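Methylated-DNA--protein-cysteine methyltransferase (PDB 1MGT) repairs O6-methylguanine and O4-methylthymine in DNA by moving the methyl group onto one of its own cysteines, an irreversible suicide reaction. Local coordinates at residues A[82-87]-A[136-141]. Numbering follows the deposited sequence.
Sequences RELSFE and PIVVPC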
loop_
_atom_site.group_PDB
_atom_site.type_symbol
_atom_site.label_atom_id
_atom_site.label_comp_id
_atom_site.label_asym_id
_atom_site.label_seq_id
_atom_site.Cartn_x
_atom_site.Cartn_y
_atom_site.Cartn_z
ATOM N N ARG A 82 -6.711 11.911 0.350
ATOM C CA ARG A 82 -6.522 13.165 -0.368
ATOM C C ARG A 82 -5.101 13.407 -0.868
ATOM O O ARG A 82 -4.910 14.258 -1.744
ATOM C CB ARG A 82 -6.909 14.320 0.590
ATOM C CG ARG A 82 -6.372 14.062 1.978
ATOM C CD ARG A 82 -5.162 14.885 2.350
ATOM N NE ARG A 82 -5.509 16.047 3.164
ATOM C CZ ARG A 82 -6.331 17.029 2.851
ATOM N NH1 ARG A 82 -6.544 18.031 3.721
ATOM N NH2 ARG A 82 -6.969 17.070 1.691
ATOM N N GLU A 83 -4.119 12.701 -0.331
ATOM C CA GLU A 83 -2.738 12.867 -0.770
ATOM C C GLU A 83 -2.416 12.011 -1.999
ATOM O O GLU A 83 -1.357 12.208 -2.606
ATOM C CB GLU A 83 -1.775 12.423 0.332
ATOM C CG GLU A 83 -2.038 12.961 1.715
ATOM C CD GLU A 83 -1.533 14.378 1.904
ATOM O OE1 GLU A 83 -1.017 14.964 0.928
ATOM O OE2 GLU A 83 -1.664 14.889 3.034
ATOM N N LEU A 84 -3.280 11.075 -2.354
ATOM C CA LEU A 84 -3.053 10.176 -3.476
ATOM C C LEU A 84 -3.417 10.733 -4.823
ATOM O O LEU A 84 -4.513 11.273 -4.997
ATOM C CB LEU A 84 -3.845 8.858 -3.248
ATOM C CG LEU A 84 -3.538 8.180 -1.904
ATOM C CD1 LEU A 84 -4.388 6.916 -1.737
ATOM C CD2 LEU A 84 -2.059 7.831 -1.785
ATOM N N SER A 85 -2.547 10.566 -5.830
ATOM C CA SER A 85 -2.899 11.100 -7.140
ATOM C C SER A 85 -3.809 10.211 -7.952
ATOM O O SER A 85 -4.494 10.706 -8.867
ATOM C CB SER A 85 -1.613 11.327 -7.975
ATOM O OG SER A 85 -1.159 10.037 -8.372
ATOM N N PHE A 86 -3.837 8.901 -7.721
ATOM C CA PHE A 86 -4.595 7.943 -8.483
ATOM C C PHE A 86 -4.130 7.889 -9.933
ATOM O O PHE A 86 -4.868 7.433 -10.806
ATOM C CB PHE A 86 -6.128 8.080 -8.408
ATOM C CG PHE A 86 -6.575 7.592 -7.038
ATOM C CD1 PHE A 86 -6.855 8.485 -6.039
ATOM C CD2 PHE A 86 -6.660 6.221 -6.812
ATOM C CE1 PHE A 86 -7.244 8.062 -4.774
ATOM C CE2 PHE A 86 -7.043 5.804 -5.545
ATOM C CZ PHE A 86 -7.328 6.698 -4.551
ATOM N N GLU A 87 -2.899 8.341 -10.211
ATOM C CA GLU A 87 -2.383 8.261 -11.577
ATOM C C GLU A 87 -2.047 6.790 -11.840
ATOM O O GLU A 87 -1.488 6.146 -10.945
ATOM C CB GLU A 87 -1.088 9.094 -11.718
ATOM C CG GLU A 87 -1.332 10.592 -11.710
ATOM C CD GLU A 87 -0.054 11.422 -11.747
ATOM O OE1 GLU A 87 1.022 10.934 -12.105
ATOM O OE2 GLU A 87 -0.085 12.615 -11.397
ATOM N N PRO A 136 0.528 0.576 -0.946
ATOM C CA PRO A 136 0.525 -0.321 0.232
ATOM C C PRO A 136 0.597 0.534 1.479
ATOM O O PRO A 136 1.007 1.717 1.502
ATOM C CB PRO A 136 1.733 -1.193 0.065
ATOM C CG PRO A 136 2.651 -0.427 -0.836
ATOM C CD PRO A 136 1.730 0.298 -1.787
ATOM N N ILE A 137 0.169 -0.045 2.608
ATOM C CA ILE A 137 0.089 0.580 3.898
ATOM C C ILE A 137 -1.125 1.503 3.986
ATOM O O ILE A 137 -2.074 1.232 4.743
ATOM C CB ILE A 137 1.329 1.311 4.416
ATOM C CG1 ILE A 137 2.561 0.385 4.391
ATOM C CG2 ILE A 137 1.103 1.852 5.842
ATOM C CD1 ILE A 137 3.858 1.171 4.554
ATOM N N VAL A 138 -1.148 2.577 3.227
ATOM C CA VAL A 138 -2.242 3.540 3.257
ATOM C C VAL A 138 -3.518 2.906 2.711
ATOM O O VAL A 138 -4.551 3.109 3.379
ATOM C CB VAL A 138 -1.847 4.851 2.587
ATOM C CG1 VAL A 138 -0.567 5.381 3.277
ATOM C CG2 VAL A 138 -1.538 4.643 1.123
ATOM N N VAL A 139 -3.474 2.227 1.596
ATOM C CA VAL A 139 -4.698 1.508 1.069
ATOM C C VAL A 139 -4.413 0.154 1.700
ATOM O O VAL A 139 -3.398 -0.510 1.386
ATOM C CB VAL A 139 -4.722 1.483 -0.457
ATOM C CG1 VAL A 139 -5.699 0.424 -0.972
ATOM C CG2 VAL A 139 -5.137 2.866 -0.973
ATOM N N PRO A 140 -5.179 -0.229 2.714
ATOM C CA PRO A 140 -4.859 -1.427 3.461
ATOM C C PRO A 140 -5.116 -2.764 2.910
ATOM O O PRO A 140 -5.866 -3.580 3.529
ATOM C CB PRO A 140 -5.559 -1.121 4.809
ATOM C CG PRO A 140 -6.845 -0.505 4.344
ATOM C CD PRO A 140 -6.385 0.456 3.235
ATOM N N CYS A 141 -4.417 -3.145 1.820
ATOM C CA CYS A 141 -4.595 -4.445 1.209
ATOM C C CYS A 141 -4.062 -5.571 2.090
ATOM O O CYS A 141 -4.435 -6.735 1.846
ATOM C CB CYS A 141 -3.984 -4.468 -0.200
ATOM S SG CYS A 141 -2.200 -4.248 -0.164
#
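Beside the contact of Leu84 with Val139 stands the flat ring of Phe86, and Leu84 CD1 borders both the CZ end of that ring and Val139 CG2. Leu84 lies on one side of the ring plane, displaced toward the CZ end, with its CD1 4.1 Å from Phe86 CZ. The ring leans the same way but stops short: Phe86 CZ is 5.7 Å from Val139 CG2, too far for contact. Lys94 makes a cation-pi contact with this ring. Leu84 spreads its two methyls over neighbouring valines, CD1 meeting Val139 CG2 at 4.2 Å and CD2 meeting Val138 CG2 at 4.3 Å. Its CG is anti to the carbonyl carbon (chi1 -54°), which carries the fork toward the 136-141 loop. These are loose, wholly apolar contacts between buried side chains. Each loop is shaped by its own hydrogen bonds. Glu87 N donates to the side-chain acceptor Ser85 OG at 3.0 Å in an ST turn, while the backbone bond from Cys141 N to Val139 O, 2.9 Å, closes an inverse gamma turn centred on Pro140. The turn ends on Cys141, the inferred methyl acceptor, in the family's PCHRV motif; Asn133, at the position of the family's Asn hinge, packs against it. The contact thus joins the N-terminal part to the DNA-binding, active-site part: Leu84 and Val138 pack on strand 24-30 through Val24 and Ile27, while Val139 rests against Tyr97, Leu100 and Thr101 of helix 91-103.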